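Local structure of type II secretion chaperone CpaB (Acinetobacter nosocomialis M2, 6O38) at residues Phe88-Tyr93 against Gly159-Met164; Tyr93-Thr98 against Ile143-Gly148; Gln109-Trp114 against Thr131-Asp136; Asp136-Met141 against Glu153-Val158. The protein binds the secreted metalloprotease CpaA as its chaperone and probably assists its export through the type II secretion system. All coordinates share one frame; numbering follows the deposited sequence.

Interaction 1: Phe88-Tyr93 against Gly159-Met164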
# COMPACT_ATOMS: atom_id res chain seq x y z
N PHE G 88 8.65 4.60 -11.11
CA PHE G 88 8.81 5.42 -9.91
C PHE G 88 10.14 5.11 -9.25
O PHE G 88 10.52 3.95 -9.12
CB PHE G 88 7.67 5.18 -8.91
CG PHE G 88 6.30 5.47 -9.46
CD1 PHE G 88 5.78 6.75 -9.39
CD2 PHE G 88 5.54 4.47 -10.02
CE1 PHE G 88 4.51 7.03 -9.89
CE2 PHE G 88 4.27 4.73 -10.52
CZ PHE G 88 3.76 6.02 -10.45
N GLN G 89 10.86 6.16 -8.84
CA GLN G 89 12.14 6.01 -8.15
C GLN G 89 12.10 6.83 -6.87
O GLN G 89 12.09 8.06 -6.90
CB GLN G 89 13.30 6.44 -9.04
CG GLN G 89 13.71 5.39 -10.06
CD GLN G 89 15.04 5.70 -10.72
OE1 GLN G 89 15.54 6.83 -10.65
NE2 GLN G 89 15.63 4.70 -11.37
N MSE G 90 12.09 6.13 -5.74
CA MSE G 90 12.10 6.75 -4.41
C MSE G 90 13.11 6.01 -3.53
O MSE G 90 12.78 5.59 -2.42
CB MSE G 90 10.70 6.73 -3.80
CG MSE G 90 9.76 7.73 -4.43
SE MSE G 90 7.88 7.40 -4.03
CE MSE G 90 7.60 5.91 -5.26
N LEU G 91 14.33 5.87 -4.06
CA LEU G 91 15.33 4.96 -3.50
C LEU G 91 15.48 5.11 -1.99
O LEU G 91 15.67 4.11 -1.28
CB LEU G 91 16.67 5.17 -4.19
CG LEU G 91 16.87 4.59 -5.60
CD1 LEU G 91 16.09 5.36 -6.65
CD2 LEU G 91 18.35 4.54 -5.95
N GLU G 92 15.42 6.34 -1.48
CA GLU G 92 15.55 6.53 -0.03
C GLU G 92 14.44 5.81 0.72
O GLU G 92 14.67 5.32 1.84
CB GLU G 92 15.54 8.02 0.32
CG GLU G 92 15.91 8.30 1.77
CD GLU G 92 15.30 9.59 2.30
OE1 GLU G 92 14.66 10.31 1.51
OE2 GLU G 92 15.47 9.87 3.51
N TYR G 93 13.25 5.72 0.13
CA TYR G 93 12.15 4.97 0.71
C TYR G 93 12.12 3.52 0.26
O TYR G 93 11.18 2.79 0.60
CB TYR G 93 10.82 5.65 0.36
CG TYR G 93 10.67 7.05 0.91
CD1 TYR G 93 11.34 7.44 2.06
CD2 TYR G 93 9.87 7.99 0.26
CE1 TYR G 93 11.21 8.72 2.56
CE2 TYR G 93 9.74 9.27 0.76
CZ TYR G 93 10.41 9.63 1.91
OH TYR G 93 10.28 10.91 2.40
N GLY G 159 7.72 19.55 -6.33
CA GLY G 159 6.80 18.83 -5.48
C GLY G 159 7.50 18.21 -4.29
O GLY G 159 8.72 18.32 -4.12
N LEU G 160 6.71 17.55 -3.45
CA LEU G 160 7.20 16.93 -2.22
C LEU G 160 6.57 15.56 -2.06
O LEU G 160 5.34 15.43 -2.09
CB LEU G 160 6.87 17.81 -1.00
CG LEU G 160 7.41 17.34 0.35
CD1 LEU G 160 8.93 17.39 0.37
CD2 LEU G 160 6.82 18.18 1.48
N VAL G 161 7.41 14.54 -1.89
CA VAL G 161 6.96 13.18 -1.62
C VAL G 161 7.31 12.85 -0.18
O VAL G 161 8.39 13.19 0.31
CB VAL G 161 7.58 12.16 -2.58
CG1 VAL G 161 6.54 11.12 -2.99
CG2 VAL G 161 8.13 12.85 -3.80
N GLN G 162 6.39 12.17 0.51
CA GLN G 162 6.57 11.84 1.91
C GLN G 162 5.74 10.61 2.24
O GLN G 162 4.77 10.29 1.56
CB GLN G 162 6.16 13.01 2.81
CG GLN G 162 4.70 13.42 2.64
CD GLN G 162 4.32 14.63 3.47
OE1 GLN G 162 5.16 15.48 3.77
NE2 GLN G 162 3.05 14.72 3.85
N THR G 163 6.15 9.93 3.31
CA THR G 163 5.31 8.88 3.86
C THR G 163 4.09 9.50 4.52
O THR G 163 4.14 10.62 5.03
CB THR G 163 6.09 8.04 4.87
OG1 THR G 163 7.40 8.60 5.05
CG2 THR G 163 6.23 6.60 4.37
N MSE G 164 2.98 8.76 4.51
CA MSE G 164 1.70 9.32 4.94
C MSE G 164 1.66 9.63 6.43
O MSE G 164 0.75 10.31 6.90
CB MSE G 164 0.57 8.35 4.57
CG MSE G 164 0.50 8.06 3.08
SE MSE G 164 -1.31 8.08 2.36
CE MSE G 164 -0.88 8.00 0.46

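Interaction 2: Tyr93-Thr98 against Ile143-Gly148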
# COMPACT_ATOMS: atom_id res chain seq x y z
N TYR G 93 13.25 5.72 0.13
CA TYR G 93 12.15 4.97 0.71
C TYR G 93 12.12 3.52 0.26
O TYR G 93 11.18 2.79 0.60
CB TYR G 93 10.82 5.65 0.36
CG TYR G 93 10.67 7.05 0.91
CD1 TYR G 93 11.34 7.44 2.06
CD2 TYR G 93 9.87 7.99 0.26
CE1 TYR G 93 11.21 8.72 2.56
CE2 TYR G 93 9.74 9.27 0.76
CZ TYR G 93 10.41 9.63 1.91
OH TYR G 93 10.28 10.91 2.40
N GLY G 94 13.12 3.09 -0.51
CA GLY G 94 13.19 1.71 -0.94
C GLY G 94 12.23 1.32 -2.05
O GLY G 94 11.90 0.14 -2.18
N ILE G 95 11.78 2.28 -2.85
CA ILE G 95 10.83 2.02 -3.93
C ILE G 95 11.52 2.26 -5.26
O ILE G 95 11.95 3.38 -5.55
CB ILE G 95 9.57 2.89 -3.80
CG1 ILE G 95 8.95 2.73 -2.41
CG2 ILE G 95 8.56 2.52 -4.87
CD1 ILE G 95 8.49 1.32 -2.11
N ASN G 96 11.63 1.21 -6.06
CA ASN G 96 12.21 1.29 -7.41
C ASN G 96 11.52 0.23 -8.26
O ASN G 96 11.92 -0.94 -8.26
CB ASN G 96 13.72 1.10 -7.37
CG ASN G 96 14.35 1.21 -8.74
OD1 ASN G 96 13.88 1.96 -9.60
ND2 ASN G 96 15.42 0.46 -8.96
N ARG G 97 10.47 0.64 -8.97
CA ARG G 97 9.63 -0.30 -9.69
C ARG G 97 8.93 0.42 -10.83
O ARG G 97 8.89 1.65 -10.89
CB ARG G 97 8.62 -0.96 -8.75
CG ARG G 97 7.61 0.01 -8.16
CD ARG G 97 7.26 -0.39 -6.73
NE ARG G 97 6.89 -1.80 -6.64
CZ ARG G 97 6.81 -2.47 -5.50
NH1 ARG G 97 7.08 -1.87 -4.35
NH2 ARG G 97 6.47 -3.75 -5.50
N THR G 98 8.37 -0.37 -11.74
CA THR G 98 7.65 0.12 -12.90
C THR G 98 6.18 -0.25 -12.81
O THR G 98 5.77 -1.08 -11.99
CB THR G 98 8.26 -0.42 -14.20
OG1 THR G 98 8.24 -1.86 -14.17
CG2 THR G 98 9.69 0.06 -14.37
N ILE G 143 0.72 6.61 -4.32
CA ILE G 143 1.51 5.42 -4.64
C ILE G 143 1.30 4.42 -3.52
O ILE G 143 1.75 4.63 -2.39
CB ILE G 143 2.99 5.75 -4.84
CG1 ILE G 143 3.14 6.87 -5.87
CG2 ILE G 143 3.76 4.52 -5.27
CD1 ILE G 143 4.46 7.60 -5.81
N PHE G 144 0.60 3.32 -3.82
CA PHE G 144 0.25 2.31 -2.83
C PHE G 144 0.99 1.02 -3.16
O PHE G 144 0.66 0.33 -4.13
CB PHE G 144 -1.26 2.08 -2.82
CG PHE G 144 -2.06 3.31 -2.48
CD1 PHE G 144 -1.74 4.07 -1.36
CD2 PHE G 144 -3.12 3.71 -3.27
CE1 PHE G 144 -2.46 5.21 -1.05
CE2 PHE G 144 -3.84 4.85 -2.97
CZ PHE G 144 -3.52 5.59 -1.85
N THR G 145 1.98 0.69 -2.33
CA THR G 145 2.72 -0.56 -2.44
C THR G 145 2.63 -1.32 -1.12
O THR G 145 2.21 -0.78 -0.10
CB THR G 145 4.19 -0.30 -2.80
OG1 THR G 145 4.88 0.24 -1.66
CG2 THR G 145 4.30 0.67 -3.97
N GLU G 146 3.03 -2.59 -1.17
CA GLU G 146 3.08 -3.39 0.05
C GLU G 146 4.18 -2.92 1.00
O GLU G 146 4.11 -3.22 2.19
CB GLU G 146 3.28 -4.87 -0.29
CG GLU G 146 4.66 -5.21 -0.85
CD GLU G 146 4.87 -4.73 -2.27
OE1 GLU G 146 3.88 -4.33 -2.92
OE2 GLU G 146 6.03 -4.75 -2.74
N LYS G 147 5.18 -2.20 0.49
CA LYS G 147 6.26 -1.68 1.32
C LYS G 147 5.92 -0.35 1.98
O LYS G 147 6.70 0.12 2.81
CB LYS G 147 7.54 -1.54 0.50
CG LYS G 147 8.12 -2.87 0.02
CD LYS G 147 9.39 -2.66 -0.79
CE LYS G 147 9.99 -3.99 -1.22
NZ LYS G 147 11.23 -3.81 -2.03
N GLY G 148 4.81 0.26 1.63
CA GLY G 148 4.44 1.55 2.18
C GLY G 148 3.64 2.37 1.19
O GLY G 148 3.55 2.05 0.01

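Interaction 3: Gln109-Trp114 against Thr131-Asp136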
# COMPACT_ATOMS: atom_id res chain seq x y z
N GLN G 109 -13.63 19.32 -16.38
CA GLN G 109 -12.98 19.91 -17.55
C GLN G 109 -11.49 20.16 -17.33
O GLN G 109 -10.73 20.21 -18.30
CB GLN G 109 -13.65 21.21 -17.99
CG GLN G 109 -15.01 21.06 -18.63
CD GLN G 109 -15.52 22.40 -19.13
OE1 GLN G 109 -14.83 23.42 -18.98
NE2 GLN G 109 -16.69 22.42 -19.76
N ASP G 110 -11.06 20.30 -16.08
CA ASP G 110 -9.68 20.71 -15.82
C ASP G 110 -8.80 19.63 -15.20
O ASP G 110 -7.58 19.72 -15.31
CB ASP G 110 -9.68 21.94 -14.90
CG ASP G 110 -8.29 22.41 -14.56
OD1 ASP G 110 -7.53 22.74 -15.50
OD2 ASP G 110 -7.95 22.44 -13.36
N ILE G 111 -9.38 18.60 -14.59
CA ILE G 111 -8.63 17.60 -13.84
C ILE G 111 -8.81 16.24 -14.51
O ILE G 111 -9.93 15.84 -14.82
CB ILE G 111 -9.08 17.55 -12.37
CG1 ILE G 111 -8.90 18.93 -11.72
CG2 ILE G 111 -8.29 16.51 -11.61
CD1 ILE G 111 -9.48 19.03 -10.33
N VAL G 112 -7.69 15.56 -14.74
CA VAL G 112 -7.68 14.21 -15.31
C VAL G 112 -6.92 13.31 -14.34
O VAL G 112 -5.91 13.72 -13.77
CB VAL G 112 -7.03 14.19 -16.71
CG1 VAL G 112 -6.94 12.78 -17.25
CG2 VAL G 112 -7.80 15.09 -17.66
N ARG G 113 -7.42 12.09 -14.16
CA ARG G 113 -6.81 11.12 -13.26
C ARG G 113 -6.29 9.93 -14.06
O ARG G 113 -7.04 9.33 -14.85
CB ARG G 113 -7.80 10.63 -12.20
CG ARG G 113 -7.17 9.76 -11.13
CD ARG G 113 -8.21 9.10 -10.24
NE ARG G 113 -9.45 9.86 -10.14
CZ ARG G 113 -9.74 10.69 -9.15
NH1 ARG G 113 -8.87 10.88 -8.16
NH2 ARG G 113 -10.90 11.34 -9.14
N TRP G 114 -5.02 9.59 -13.87
CA TRP G 114 -4.43 8.38 -14.41
C TRP G 114 -4.34 7.33 -13.31
O TRP G 114 -3.93 7.63 -12.19
CB TRP G 114 -3.04 8.64 -14.99
CG TRP G 114 -3.03 9.43 -16.25
CD1 TRP G 114 -2.97 8.95 -17.53
CD2 TRP G 114 -3.07 10.86 -16.37
NE1 TRP G 114 -2.98 9.99 -18.43
CE2 TRP G 114 -3.04 11.17 -17.74
CE3 TRP G 114 -3.14 11.91 -15.44
CZ2 TRP G 114 -3.07 12.48 -18.21
CZ3 TRP G 114 -3.17 13.21 -15.91
CH2 TRP G 114 -3.13 13.48 -17.28
N THR G 131 -3.47 12.39 -10.32
CA THR G 131 -4.57 13.30 -10.57
C THR G 131 -3.99 14.70 -10.75
O THR G 131 -3.31 15.21 -9.86
CB THR G 131 -5.59 13.27 -9.43
OG1 THR G 131 -5.75 11.92 -8.98
CG2 THR G 131 -6.93 13.77 -9.90
N GLN G 132 -4.28 15.31 -11.90
CA GLN G 132 -3.56 16.50 -12.34
C GLN G 132 -4.54 17.56 -12.82
O GLN G 132 -5.43 17.27 -13.63
CB GLN G 132 -2.58 16.14 -13.47
CG GLN G 132 -1.80 17.31 -14.02
CD GLN G 132 -0.61 16.86 -14.84
OE1 GLN G 132 0.28 16.17 -14.35
NE2 GLN G 132 -0.60 17.24 -16.12
N SER G 133 -4.37 18.78 -12.33
CA SER G 133 -5.10 19.93 -12.83
C SER G 133 -4.25 20.66 -13.86
O SER G 133 -3.03 20.80 -13.69
CB SER G 133 -5.46 20.89 -11.69
OG SER G 133 -5.87 22.15 -12.18
N GLN G 134 -4.89 21.08 -14.95
CA GLN G 134 -4.18 21.80 -16.00
C GLN G 134 -4.12 23.30 -15.73
O GLN G 134 -3.08 23.93 -15.90
CB GLN G 134 -4.80 21.52 -17.37
CG GLN G 134 -4.08 22.22 -18.50
CD GLN G 134 -2.82 21.49 -18.93
OE1 GLN G 134 -2.63 20.32 -18.59
NE2 GLN G 134 -1.95 22.17 -19.67
N LYS G 135 -5.25 23.89 -15.33
CA LYS G 135 -5.31 25.33 -15.11
C LYS G 135 -4.29 25.76 -14.06
O LYS G 135 -3.43 26.61 -14.32
CB LYS G 135 -6.73 25.73 -14.68
CG LYS G 135 -6.87 27.15 -14.15
CD LYS G 135 -8.30 27.43 -13.70
CE LYS G 135 -8.45 28.81 -13.08
NZ LYS G 135 -8.25 29.90 -14.08
N ASP G 136 -4.35 25.16 -12.88
CA ASP G 136 -3.28 25.28 -11.90
C ASP G 136 -2.34 24.10 -12.09
O ASP G 136 -2.77 22.94 -12.03
CB ASP G 136 -3.83 25.31 -10.48
CG ASP G 136 -5.16 26.03 -10.38
OD1 ASP G 136 -5.35 27.02 -11.12
OD2 ASP G 136 -6.02 25.59 -9.59

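Interaction 4: Asp136-Met141 against Glu153-Val158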
# COMPACT_ATOMS: atom_id res chain seq x y z
N ASP G 136 -4.35 25.16 -12.88
CA ASP G 136 -3.28 25.28 -11.90
C ASP G 136 -2.34 24.10 -12.09
O ASP G 136 -2.77 22.94 -12.03
CB ASP G 136 -3.83 25.31 -10.48
CG ASP G 136 -5.16 26.03 -10.38
OD1 ASP G 136 -5.35 27.02 -11.12
OD2 ASP G 136 -6.02 25.59 -9.59
N HIS G 137 -1.05 24.38 -12.29
CA HIS G 137 -0.08 23.32 -12.55
C HIS G 137 0.15 22.53 -11.26
O HIS G 137 1.20 22.65 -10.62
CB HIS G 137 1.23 23.89 -13.09
CG HIS G 137 1.08 24.55 -14.43
ND1 HIS G 137 0.37 25.71 -14.61
CD2 HIS G 137 1.56 24.20 -15.65
CE1 HIS G 137 0.41 26.06 -15.89
NE2 HIS G 137 1.13 25.16 -16.54
N TYR G 138 -0.85 21.73 -10.89
CA TYR G 138 -0.91 21.06 -9.60
C TYR G 138 -1.23 19.59 -9.82
O TYR G 138 -2.18 19.26 -10.53
CB TYR G 138 -1.98 21.73 -8.73
CG TYR G 138 -2.08 21.22 -7.31
CD1 TYR G 138 -1.25 21.71 -6.32
CD2 TYR G 138 -3.03 20.27 -6.96
CE1 TYR G 138 -1.34 21.26 -5.02
CE2 TYR G 138 -3.14 19.82 -5.66
CZ TYR G 138 -2.29 20.32 -4.69
OH TYR G 138 -2.39 19.87 -3.40
N THR G 139 -0.43 18.72 -9.21
CA THR G 139 -0.56 17.28 -9.39
C THR G 139 -0.45 16.59 -8.04
O THR G 139 0.43 16.92 -7.24
CB THR G 139 0.50 16.73 -10.35
OG1 THR G 139 0.39 17.39 -11.62
CG2 THR G 139 0.33 15.23 -10.55
N ILE G 140 -1.34 15.63 -7.80
CA ILE G 140 -1.32 14.81 -6.59
C ILE G 140 -1.13 13.36 -7.00
O ILE G 140 -1.80 12.87 -7.92
CB ILE G 140 -2.61 14.98 -5.77
CG1 ILE G 140 -2.58 16.31 -5.00
CG2 ILE G 140 -2.80 13.82 -4.80
CD1 ILE G 140 -3.77 16.53 -4.11
N MSE G 141 -0.21 12.67 -6.33
CA MSE G 141 0.04 11.26 -6.61
C MSE G 141 -0.18 10.39 -5.39
O MSE G 141 0.25 10.72 -4.29
CB MSE G 141 1.47 11.05 -7.13
CG MSE G 141 1.79 11.81 -8.39
SE MSE G 141 3.54 11.32 -9.09
CE MSE G 141 3.69 12.72 -10.43
N GLU G 153 2.72 15.86 -3.66
CA GLU G 153 2.00 17.09 -3.94
C GLU G 153 2.92 18.03 -4.71
O GLU G 153 3.95 18.46 -4.18
CB GLU G 153 1.50 17.75 -2.65
CG GLU G 153 0.72 19.03 -2.87
CD GLU G 153 0.07 19.53 -1.59
OE1 GLU G 153 0.36 18.97 -0.52
OE2 GLU G 153 -0.73 20.49 -1.66
N ILE G 154 2.56 18.33 -5.96
CA ILE G 154 3.42 19.06 -6.88
C ILE G 154 2.72 20.34 -7.31
O ILE G 154 1.51 20.34 -7.56
CB ILE G 154 3.80 18.20 -8.10
CG1 ILE G 154 4.46 16.89 -7.64
CG2 ILE G 154 4.73 18.95 -9.03
CD1 ILE G 154 4.43 15.80 -8.67
N LYS G 155 3.49 21.43 -7.41
CA LYS G 155 2.98 22.72 -7.84
C LYS G 155 4.04 23.42 -8.67
O LYS G 155 5.14 23.69 -8.17
CB LYS G 155 2.58 23.59 -6.64
CG LYS G 155 2.21 25.02 -6.99
CD LYS G 155 0.82 25.12 -7.59
CE LYS G 155 0.46 26.56 -7.92
NZ LYS G 155 -0.83 26.66 -8.66
N ASP G 156 3.71 23.70 -9.93
CA ASP G 156 4.61 24.42 -10.85
C ASP G 156 5.94 23.69 -11.03
O ASP G 156 7.01 24.29 -10.99
CB ASP G 156 4.83 25.86 -10.39
CG ASP G 156 3.56 26.68 -10.39
OD1 ASP G 156 2.69 26.43 -11.26
OD2 ASP G 156 3.42 27.57 -9.53
N GLY G 157 5.86 22.37 -11.24
CA GLY G 157 7.02 21.57 -11.55
C GLY G 157 7.85 21.11 -10.38
O GLY G 157 8.71 20.25 -10.55
N VAL G 158 7.61 21.64 -9.18
CA VAL G 158 8.32 21.23 -7.98
C VAL G 158 7.31 20.62 -7.01
O VAL G 158 6.18 21.10 -6.91
CB VAL G 158 9.08 22.41 -7.33
CG1 VAL G 158 8.13 23.54 -6.96
CG2 VAL G 158 9.87 21.94 -6.11

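Interaction 1: Phe88-Tyr93 against Gly159-Met164
Met-90 and Val-161 lie opposite each other with their CA atoms 8.7 Å apart, and Tyr-93 and Thr-163 are spaced much the same at 8.5 Å, so two backbones of a strongly curved sheet face one another and meet through side chains. The apolar part is small: the SE atom of selenomethionine Met-90 lies 4.1 Å from CG1 of Val-161, the two side chains crossing at about a right angle. Met-90 is bent at its last torsion (chi3 -77°), which turns CE aside and leaves SE at the contact. After Met-90 the chain enters a 3-10 turn, in which Tyr-93 N bonds back to Met-90 O. This turn carries the phenol over to strand 158-163. Tyr-93 OH comes within 3.6 Å of Val-161 O, which lies at the ring edge near its plane, and within 3.9 Å of Gln-162 CA. Strand 85-90, at one border of the antiparallel sheet, thus packs against a strand near the other border. Met-68 of the adjacent strand 68-72 touches Met-90, Tyr-93 and Val-161 together, Ile-143 of strand 138-145 touches Met-90, and Tyr-150 of strand 148-155 meets the Tyr-93 ring nearly parallel.

Interaction 2: Tyr93-Thr98 against Ile143-Gly148
A G1 beta bulge at Gly-94 and Ile-95, both facing Met-90, meets the type I turn from Thr-145 to Gly-148 that links strands 138-145 and 148-155 into a beta hairpin. The turn is tied internally. Gly-148 O accepts from Thr-145 N and also from Thr-145 OG1 at 2.8 Å, the hydroxyl arriving in the carbonyl plane on a lone pair. This helps fix the rotation of the threonine (chi1 73°), with CG2 on the side of Arg-97. Across the contact the main polar link is a salt bridge: Arg-97 NH2 gives a fairly straight bond (162°) of 3.0 Å to Glu-146 OE2, on the syn lone pair of that oxygen. OE2 lies in the guanidinium plane, whereas the carboxylate itself is turned 83° from it; NH1 adds a weak bond to the same oxygen. Next to this pair, Arg-97 NH1 rests 3.6 Å from Thr-145 CB, and Phe-118 makes a cation-pi contact with the guanidinium. Glu-70 of the CpaA chain accepts from Asn-96 N and forms long, weak ion pairs with Arg-97 and Lys-147, so the site borders the bound protease. Lys-147, extended beyond CG, slides past Ile-95 in the opposite direction, with Ile-95 CD1 4.0 Å from Lys-147 CB and 3.8 Å from Thr-145 OG1.

Interaction 3: Gln109-Trp114 against Thr131-Asp136
Backbone bonds join Val-112 and Gln-132 in both directions, Val-112 N to Gln-132 O at 3.0 Å and Gln-132 N to Val-112 O at 2.9 Å; Gln-134 N adds another, to Asp-110 O at 3.0 Å. Ile-111 with Ser-133 and Arg-113 with Thr-131 form the non-hydrogen-bonded pairs on either side of Val-112 and Gln-132. Polar side-chain bonds concentrate on Asp-110. Its CG is anti to the backbone N (chi1 179°), and the carboxylate reaches the chain leaving the partner strand: OD1 takes Lys-135 N on its syn lone pair, at a modelled 2.6 Å, while OD2 takes the hydroxyl of Ser-133, a bond modelled so short that its length is doubtful. The ladder belongs to the beta hairpin of strands 111-118 and 127-133, and Asp-110 ties together its open end, away from the connecting loop. Ser-392 of the CpaA chain also bonds to Asp-110 OD2. On the face of Ile-111 and Ser-133, Arg-113 and Thr-131 run side by side, pointing the same way, and both bind Glu-400 of CpaA, the arginine by a salt bridge and the threonine OG1 by a hydrogen bond. Packing completes the contact: Thr-131 CG2 lies 3.5 Å from Ile-111 CG2 and also over one face of the Arg-113 guanidinium. On the face of Val-112 and Gln-132, Gln-132 CB stands at the Trp-114 ring edge, 3.9 Å from CZ3, and the Gln-132 amide bonds to Tyr-72.

Interaction 4: Asp136-Met141 against Glu153-Val158
The Tyr-138 ring is met at its edge by two residues of the opposite strand: Glu-153 OE2 lies in the ring plane beside the hydroxyl, and Lys-155 CD stands 4.2 Å from CD1 of Tyr-138. Tyr-138 OH donates to Glu-153 OE2, a bond modelled very short and therefore of doubtful length, with carboxylate and ring planes at 90°. Glu-153 has CG anti to the backbone N (chi1 -179°) and is extended beyond it, and Arg-397 of the CpaA chain makes a salt bridge with the same OE2. The His-137 ring is turned 53° from the Asp-156 carboxylate, whose OD1 is 3.5 Å from His-137 CB. These groups decorate the beta hairpin of strands 138-145 and 148-155, where Thr-139 and Ile-154 form the hydrogen-bonded pair (Thr-139 N to Ile-154 O 3.0 Å, Ile-154 N to Thr-139 O 2.9 Å). His-137, centre of an inverse gamma turn, receives Asp-156 N on its O at 2.8 Å, just where the type I' turn from Lys-155 to Val-158 begins. On the face of Thr-139 and Ile-154, the CE atom of selenomethionine Met-141 crosses to Ile-154 CD1 at 3.6 Å, beside Tyr-72. Lys-155 NZ passes Asp-136 CB and bonds to Leu-389 O of CpaA.

In the fold
All four contacts belong to one antiparallel sheet. Interactions 3 and 4 are ladders between adjacent strands, share Asp-136, and are joined by the neighbouring strands 127-133 and 138-145; backbone bonds dominate, and polar side chains of both, as in interaction 2, reach CpaA. Both are partly buried, with exposed residues at their turns. Interactions 1 and 2 share Tyr-93 and link strands that are not neighbours, through side chains. Interaction 1 is buried and made by packing, with no hydrogen bond between its segments, whereas interaction 2 is partly buried and relies on a salt bridge. Interactions 2 and 4 lie at different ends of strand 138-145. A backbone bond from Leu-160 to Glu-153 joins interactions 1 and 4.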